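Local atomic coordinates of 2,3-dihydroxy-2,3-dihydrophenylpropionate dehydrogenase (Pseudomonas sp. MC1, PDB entry 5XTF), a protein that probably oxidises naphthalene cis-dihydrodiol to 1,2-dihydroxynaphthalene with NAD(+), as a tetrameric short-chain dehydrogenase/reductase of aromatic hydrocarbon breakdown. Residues A52-E57 against L71-G76. Sequence-based numbering, arbitrary orientation.
Sequences ALVRNE and LEIVVG
Val54 and Val75 lie side by side and point the same way, CG1 of Val54 pressed to 3.5 Å from CG2 of Val75, unusually tight. Val54 CG1 sits between backbone N and carbonyl carbon (chi1 85°), from where it also meets Ile73 CG2 at 4.0 Å. On the other face of the sheet, Leu53 CD1 slants across to CG1 of Val74, 3.7 Å away, and lies above the plane of the Val74 carbonyl, 3.1 Å from its O. The parallel backbones are joined in alternation: Ala52 N to Glu72 O, Val74 N to Ala52 O (168° at the hydrogen), Val54 N to Val74 O, and Gly76 N to Val54 O at 2.8 Å. Past the strand, the Glu57 chain bends at chi2 (51°), bringing CD back toward Val75; OE1 lies 3.2 Å from Val75 CG1. Asn56 OD1 caps helix 57-67 at Gln59 N, and Gln59, an NAD(+)-binding residue, accepts the Arg55 N-H on OE1, tying the strand end to the cofactor site. This is a right-handed beta-alpha-beta crossover of the Rossmann fold: Val54, Ile73 and Val75 face helix 57-67, Leu53 and Val74 face helix 81-95, and strand 49-54 separates 72-75, outermost within the chain, from 25-28.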
loop_
_atom_site.group_PDB
_atom_site.type_symbol
_atom_site.label_atom_id
_atom_site.label_comp_id
_atom_site.label_asym_id
_atom_site.label_seq_id
_atom_site.Cartn_x
_atom_site.Cartn_y
_atom_site.Cartn_z
ATOM N N ALA B 52 4.982 9.027 -32.199
ATOM C CA ALA B 52 6.109 8.768 -31.319
ATOM C C ALA B 52 6.925 10.035 -31.158
ATOM O O ALA B 52 7.231 10.710 -32.146
ATOM C CB ALA B 52 6.988 7.642 -31.872
ATOM N N LEU B 53 7.256 10.353 -29.914
ATOM C CA LEU B 53 8.127 11.465 -29.580
ATOM C C LEU B 53 9.490 10.911 -29.207
ATOM O O LEU B 53 9.596 10.032 -28.344
ATOM C CB LEU B 53 7.560 12.285 -28.429
ATOM C CG LEU B 53 8.465 13.435 -27.996
ATOM C CD1 LEU B 53 8.792 14.318 -29.177
ATOM C CD2 LEU B 53 7.821 14.249 -26.867
ATOM N N VAL B 54 10.523 11.435 -29.844
ATOM C CA VAL B 54 11.862 10.878 -29.777
ATOM C C VAL B 54 12.847 12.009 -29.499
ATOM O O VAL B 54 12.578 13.164 -29.840
ATOM C CB VAL B 54 12.161 10.141 -31.092
ATOM C CG1 VAL B 54 12.694 11.076 -32.185
ATOM C CG2 VAL B 54 13.056 9.060 -30.829
ATOM N N ARG B 55 13.983 11.690 -28.851
ATOM C CA ARG B 55 14.888 12.745 -28.373
ATOM C C ARG B 55 15.778 13.333 -29.461
ATOM O O ARG B 55 16.162 14.502 -29.362
ATOM C CB ARG B 55 15.835 12.267 -27.260
ATOM C CG ARG B 55 15.218 11.880 -25.945
ATOM C CD ARG B 55 15.573 10.433 -25.567
ATOM N NE ARG B 55 14.907 9.428 -26.400
ATOM C CZ ARG B 55 13.600 9.206 -26.391
ATOM N NH1 ARG B 55 12.787 9.901 -25.625
ATOM N NH2 ARG B 55 13.089 8.302 -27.156
ATOM N N ASN B 56 16.174 12.559 -30.465
ATOM C CA ASN B 56 17.097 13.107 -31.444
ATOM C C ASN B 56 16.901 12.421 -32.790
ATOM O O ASN B 56 16.055 11.537 -32.963
ATOM C CB ASN B 56 18.539 12.990 -30.951
ATOM C CG ASN B 56 18.939 11.566 -30.672
ATOM O OD1 ASN B 56 18.582 10.649 -31.415
ATOM N ND2 ASN B 56 19.687 11.365 -29.595
ATOM N N GLU B 57 17.733 12.829 -33.741
ATOM C CA GLU B 57 17.551 12.457 -35.132
ATOM C C GLU B 57 18.012 11.034 -35.381
ATOM O O GLU B 57 17.464 10.364 -36.259
ATOM C CB GLU B 57 18.304 13.444 -36.032
ATOM C CG GLU B 57 18.055 14.967 -35.755
ATOM C CD GLU B 57 18.216 15.436 -34.285
ATOM O OE1 GLU B 57 17.316 16.139 -33.774
ATOM O OE2 GLU B 57 19.226 15.108 -33.615
ATOM N N LEU B 71 4.808 5.729 -39.362
ATOM C CA LEU B 71 4.690 6.433 -38.093
ATOM C C LEU B 71 4.636 7.934 -38.322
ATOM O O LEU B 71 5.038 8.451 -39.366
ATOM C CB LEU B 71 5.859 6.118 -37.158
ATOM C CG LEU B 71 6.175 4.644 -36.947
ATOM C CD1 LEU B 71 7.340 4.500 -36.004
ATOM C CD2 LEU B 71 4.960 3.885 -36.441
ATOM N N GLU B 72 4.118 8.629 -37.325
ATOM C CA GLU B 72 4.260 10.068 -37.219
ATOM C C GLU B 72 5.270 10.298 -36.111
ATOM O O GLU B 72 5.086 9.796 -35.000
ATOM C CB GLU B 72 2.920 10.728 -36.904
ATOM C CG GLU B 72 2.891 12.231 -37.106
ATOM C CD GLU B 72 3.143 12.638 -38.562
ATOM O OE1 GLU B 72 2.712 11.910 -39.490
ATOM O OE2 GLU B 72 3.765 13.695 -38.779
ATOM N N ILE B 73 6.347 11.010 -36.413
ATOM C CA ILE B 73 7.476 11.141 -35.499
ATOM C C ILE B 73 7.756 12.616 -35.269
ATOM O O ILE B 73 7.794 13.406 -36.215
ATOM C CB ILE B 73 8.728 10.419 -36.032
ATOM C CG1 ILE B 73 8.427 8.935 -36.263
ATOM C CG2 ILE B 73 9.915 10.603 -35.080
ATOM C CD1 ILE B 73 9.547 8.158 -36.955
ATOM N N VAL B 74 7.915 12.988 -34.007
ATOM C CA VAL B 74 8.362 14.313 -33.605
ATOM C C VAL B 74 9.659 14.126 -32.833
ATOM O O VAL B 74 9.735 13.260 -31.951
ATOM C CB VAL B 74 7.313 15.036 -32.739
ATOM C CG1 VAL B 74 7.881 16.310 -32.177
ATOM C CG2 VAL B 74 6.045 15.308 -33.529
ATOM N N VAL B 75 10.680 14.905 -33.186
ATOM C CA VAL B 75 11.965 14.902 -32.495
ATOM C C VAL B 75 12.010 16.120 -31.586
ATOM O O VAL B 75 11.792 17.246 -32.056
ATOM C CB VAL B 75 13.141 14.941 -33.486
ATOM C CG1 VAL B 75 14.446 15.085 -32.719
ATOM C CG2 VAL B 75 13.153 13.716 -34.413
ATOM N N GLY B 76 12.316 15.917 -30.307
ATOM C CA GLY B 76 12.431 17.038 -29.400
ATOM C C GLY B 76 12.368 16.607 -27.946
ATOM O O GLY B 76 12.420 15.422 -27.621
#